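Local coordinates for protein CRISPR-associated endoribonuclease Cas6 1 (Methanocaldococcus jannaschii DSM 2661, PDB 5YI6) that probably cleaves CRISPR transcripts as a Cas6 endoribonuclease, binding RNA and processing it into the CRISPR RNAs used in antiviral defence, at residues A[180-190]-A[206-217]. Residues are numbered along the deposited sequence; the frame is centred on the assembly and turned at random.
Sequences MNFEFEVLKFR and EMVFKVWGDYDL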
# COMPACT_ATOMS: atom_id res chain seq x y z
N MET A 180 -11.21 10.88 -17.35
CA MET A 180 -9.77 10.94 -17.57
C MET A 180 -9.27 9.58 -18.01
O MET A 180 -9.96 8.56 -17.92
CB MET A 180 -9.04 11.41 -16.30
CG MET A 180 -9.29 12.85 -16.01
SD MET A 180 -8.46 13.43 -14.53
CE MET A 180 -9.40 12.53 -13.26
N ASN A 181 -8.03 9.58 -18.48
CA ASN A 181 -7.43 8.35 -18.94
C ASN A 181 -5.93 8.41 -18.65
O ASN A 181 -5.37 9.48 -18.41
CB ASN A 181 -7.70 8.14 -20.44
CG ASN A 181 -7.18 6.81 -20.92
OD1 ASN A 181 -7.56 5.76 -20.41
ND2 ASN A 181 -6.34 6.83 -21.96
N PHE A 182 -5.32 7.24 -18.60
CA PHE A 182 -3.87 7.17 -18.55
C PHE A 182 -3.45 5.90 -19.27
O PHE A 182 -4.28 5.04 -19.60
CB PHE A 182 -3.34 7.21 -17.11
CG PHE A 182 -3.46 5.90 -16.36
CD1 PHE A 182 -2.33 5.12 -16.14
CD2 PHE A 182 -4.68 5.46 -15.85
CE1 PHE A 182 -2.42 3.92 -15.44
CE2 PHE A 182 -4.77 4.26 -15.14
CZ PHE A 182 -3.64 3.49 -14.95
N GLU A 183 -2.15 5.80 -19.55
CA GLU A 183 -1.55 4.61 -20.16
C GLU A 183 -0.24 4.33 -19.44
O GLU A 183 0.26 5.17 -18.68
CB GLU A 183 -1.30 4.81 -21.66
CG GLU A 183 -2.52 5.35 -22.43
CD GLU A 183 -3.63 4.32 -22.63
OE1 GLU A 183 -3.43 3.11 -22.34
OE2 GLU A 183 -4.70 4.72 -23.13
N PHE A 184 0.30 3.14 -19.67
CA PHE A 184 1.54 2.80 -19.01
C PHE A 184 2.31 1.76 -19.81
O PHE A 184 1.77 1.07 -20.68
CB PHE A 184 1.30 2.33 -17.56
CG PHE A 184 0.53 1.05 -17.42
CD1 PHE A 184 1.18 -0.16 -17.20
CD2 PHE A 184 -0.87 1.07 -17.40
CE1 PHE A 184 0.42 -1.35 -17.02
CE2 PHE A 184 -1.61 -0.09 -17.20
CZ PHE A 184 -0.97 -1.31 -17.01
N GLU A 185 3.58 1.63 -19.46
CA GLU A 185 4.43 0.62 -20.05
C GLU A 185 5.19 -0.04 -18.92
O GLU A 185 5.89 0.64 -18.16
CB GLU A 185 5.40 1.21 -21.08
CG GLU A 185 6.33 0.15 -21.63
CD GLU A 185 7.41 0.73 -22.55
OE1 GLU A 185 7.35 1.95 -22.85
OE2 GLU A 185 8.30 -0.05 -22.97
N VAL A 186 5.05 -1.35 -18.81
CA VAL A 186 5.73 -2.12 -17.78
C VAL A 186 7.19 -2.28 -18.19
O VAL A 186 7.49 -2.81 -19.26
CB VAL A 186 5.06 -3.49 -17.58
CG1 VAL A 186 5.81 -4.32 -16.49
CG2 VAL A 186 3.62 -3.31 -17.22
N LEU A 187 8.10 -1.81 -17.34
CA LEU A 187 9.52 -1.97 -17.61
C LEU A 187 10.06 -3.24 -17.01
O LEU A 187 10.98 -3.85 -17.58
CB LEU A 187 10.30 -0.78 -17.06
CG LEU A 187 9.81 0.57 -17.56
CD1 LEU A 187 10.63 1.66 -16.97
CD2 LEU A 187 9.86 0.62 -19.10
N LYS A 188 9.50 -3.66 -15.88
CA LYS A 188 10.01 -4.84 -15.20
C LYS A 188 8.96 -5.33 -14.22
O LYS A 188 8.27 -4.50 -13.62
CB LYS A 188 11.32 -4.50 -14.47
CG LYS A 188 11.96 -5.61 -13.66
CD LYS A 188 13.05 -5.01 -12.76
CE LYS A 188 13.79 -6.09 -11.96
NZ LYS A 188 15.01 -5.57 -11.26
N PHE A 189 8.83 -6.64 -14.06
CA PHE A 189 7.93 -7.15 -13.02
C PHE A 189 8.41 -8.50 -12.53
O PHE A 189 9.08 -9.24 -13.25
CB PHE A 189 6.46 -7.21 -13.48
CG PHE A 189 6.06 -8.52 -14.10
CD1 PHE A 189 5.53 -9.55 -13.32
CD2 PHE A 189 6.18 -8.72 -15.47
CE1 PHE A 189 5.14 -10.76 -13.90
CE2 PHE A 189 5.79 -9.93 -16.05
CZ PHE A 189 5.27 -10.94 -15.27
N ARG A 190 8.08 -8.80 -11.28
CA ARG A 190 8.39 -10.07 -10.62
C ARG A 190 7.14 -10.47 -9.86
O ARG A 190 6.59 -9.65 -9.10
CB ARG A 190 9.57 -9.95 -9.65
CG ARG A 190 10.85 -9.48 -10.29
CD ARG A 190 11.44 -10.57 -11.17
NE ARG A 190 12.75 -10.20 -11.72
CZ ARG A 190 12.93 -9.56 -12.88
NH1 ARG A 190 11.89 -9.22 -13.64
NH2 ARG A 190 14.16 -9.28 -13.29
N GLU A 206 5.34 -7.18 -8.16
CA GLU A 206 6.33 -6.14 -7.91
C GLU A 206 6.73 -5.57 -9.27
O GLU A 206 7.15 -6.33 -10.15
CB GLU A 206 7.53 -6.74 -7.18
CG GLU A 206 8.69 -5.82 -6.96
CD GLU A 206 9.80 -6.51 -6.16
OE1 GLU A 206 10.83 -6.89 -6.77
OE2 GLU A 206 9.60 -6.73 -4.94
N MET A 207 6.58 -4.27 -9.48
CA MET A 207 6.82 -3.83 -10.85
C MET A 207 7.27 -2.38 -10.92
O MET A 207 7.08 -1.58 -10.00
CB MET A 207 5.59 -4.05 -11.74
CG MET A 207 4.35 -3.38 -11.26
SD MET A 207 2.89 -3.99 -12.18
CE MET A 207 3.14 -3.21 -13.72
N VAL A 208 7.92 -2.10 -12.05
CA VAL A 208 8.38 -0.77 -12.43
C VAL A 208 7.73 -0.45 -13.77
O VAL A 208 7.77 -1.29 -14.70
CB VAL A 208 9.91 -0.72 -12.57
CG1 VAL A 208 10.34 0.70 -12.89
CG2 VAL A 208 10.58 -1.20 -11.29
N PHE A 209 7.15 0.75 -13.87
CA PHE A 209 6.39 1.08 -15.08
C PHE A 209 6.42 2.58 -15.34
O PHE A 209 6.51 3.38 -14.42
CB PHE A 209 4.93 0.56 -15.04
CG PHE A 209 4.08 1.04 -13.86
CD1 PHE A 209 3.04 1.95 -14.06
CD2 PHE A 209 4.26 0.51 -12.58
CE1 PHE A 209 2.22 2.36 -12.98
CE2 PHE A 209 3.46 0.93 -11.50
CZ PHE A 209 2.43 1.85 -11.71
N LYS A 210 6.39 2.94 -16.62
CA LYS A 210 6.26 4.32 -17.05
C LYS A 210 4.78 4.64 -17.21
O LYS A 210 4.01 3.78 -17.63
CB LYS A 210 6.95 4.51 -18.40
CG LYS A 210 8.45 4.59 -18.33
CD LYS A 210 9.03 5.02 -19.66
CE LYS A 210 9.10 3.84 -20.63
NZ LYS A 210 7.86 3.63 -21.44
N VAL A 211 4.39 5.88 -16.90
CA VAL A 211 3.00 6.30 -17.05
C VAL A 211 2.92 7.58 -17.85
O VAL A 211 3.83 8.42 -17.82
CB VAL A 211 2.26 6.51 -15.71
CG1 VAL A 211 2.00 5.22 -15.02
CG2 VAL A 211 3.06 7.51 -14.79
N TRP A 212 1.78 7.76 -18.52
CA TRP A 212 1.50 9.02 -19.16
C TRP A 212 -0.03 9.15 -19.25
O TRP A 212 -0.77 8.18 -19.04
CB TRP A 212 2.20 9.12 -20.54
CG TRP A 212 1.80 8.07 -21.56
CD1 TRP A 212 0.85 8.21 -22.54
CD2 TRP A 212 2.35 6.76 -21.73
NE1 TRP A 212 0.77 7.08 -23.29
CE2 TRP A 212 1.67 6.17 -22.82
CE3 TRP A 212 3.34 6.02 -21.06
CZ2 TRP A 212 1.96 4.90 -23.26
CZ3 TRP A 212 3.62 4.75 -21.50
CH2 TRP A 212 2.92 4.19 -22.59
N GLY A 213 -0.50 10.36 -19.54
CA GLY A 213 -1.92 10.64 -19.58
C GLY A 213 -2.29 11.75 -18.62
O GLY A 213 -1.50 12.66 -18.36
N ASP A 214 -3.50 11.64 -18.06
CA ASP A 214 -4.04 12.72 -17.25
C ASP A 214 -3.42 12.68 -15.85
O ASP A 214 -3.55 11.69 -15.13
CB ASP A 214 -5.57 12.62 -17.17
CG ASP A 214 -6.23 12.87 -18.51
OD1 ASP A 214 -5.82 13.83 -19.18
OD2 ASP A 214 -7.11 12.08 -18.91
N TYR A 215 -2.76 13.78 -15.49
CA TYR A 215 -2.07 13.88 -14.21
C TYR A 215 -3.01 13.60 -13.03
O TYR A 215 -2.64 12.87 -12.11
CB TYR A 215 -1.44 15.26 -14.08
CG TYR A 215 -0.83 15.53 -12.73
CD1 TYR A 215 0.45 15.07 -12.41
CD2 TYR A 215 -1.50 16.28 -11.78
CE1 TYR A 215 1.02 15.36 -11.17
CE2 TYR A 215 -0.95 16.54 -10.53
CZ TYR A 215 0.31 16.08 -10.24
OH TYR A 215 0.87 16.36 -9.01
N ASP A 216 -4.23 14.16 -13.04
CA ASP A 216 -5.09 14.00 -11.87
C ASP A 216 -5.49 12.54 -11.64
O ASP A 216 -5.62 12.10 -10.48
CB ASP A 216 -6.34 14.88 -12.02
CG ASP A 216 -6.05 16.34 -11.77
OD1 ASP A 216 -4.95 16.66 -11.28
OD2 ASP A 216 -6.90 17.18 -12.11
N LEU A 217 -5.64 11.75 -12.70
CA LEU A 217 -5.95 10.34 -12.53
C LEU A 217 -4.73 9.56 -12.04
O LEU A 217 -4.85 8.68 -11.18
CB LEU A 217 -6.49 9.76 -13.83
CG LEU A 217 -6.89 8.28 -13.82
CD1 LEU A 217 -7.89 7.97 -12.70
CD2 LEU A 217 -7.49 7.88 -15.18
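Glu183 packs its CB against one face of the Trp212 indole where two long antiparallel strands, 182-195 and 201-213, pair as a beta hairpin in the C-terminal region of this Cas6 protein, which belongs to the RAMP superfamily. Glu183 CB sits over one face of the Trp212 five-membered ring, 3.8 Å from its centroid, a CH-pi contact. Glu183 CG lies 3.8 Å from Trp212 NE1; the chain then bends at chi2 (-73°) and carries the carboxylate away from the partner strand. There Glu183 OE2 accepts a bond from Asn181 ND2 that arrives from above the carboxylate plane, while Glu183 OE1 forms a salt bridge with Lys163 NZ and a hydrogen bond with Tyr159 OH, both of helix 158-174. Asn181 OD1 is hydrogen-bonded to Lys167 NZ of the same helix. The backbones of Glu183 and Trp212 exchange two hydrogen bonds.

On the other face of the sheet, Phe184 and Phe209 meet obliquely, their planes 71° apart, and Phe184 CB touches Val211 CG1. Phe184 also stacks on Tyr159, and Phe209 meets Phe226 edge-to-face; Phe184, Phe209, Val211 and Met207 on this face are buried. Farther along, Val186 CG2 packs against the terminal methyl of Met207, CG2 to CE 3.5 Å.

A classic beta bulge interrupts the ladder: Leu187 and Lys188 both face Val208, whose carbonyl O accepts both their N-H groups, from Leu187 N at 2.7 Å and from Lys188 N at 3.2 Å. At the opposite end the chain turns into helix 215-224. Leu217 CD2 approaches the edge of the Phe182 ring, and Asp214 N bonds to Asn181 O. The Asp214 carboxylate adds a second bond to Asn181, whose N donates to the anti lone pair of OD2 at 2.7 Å.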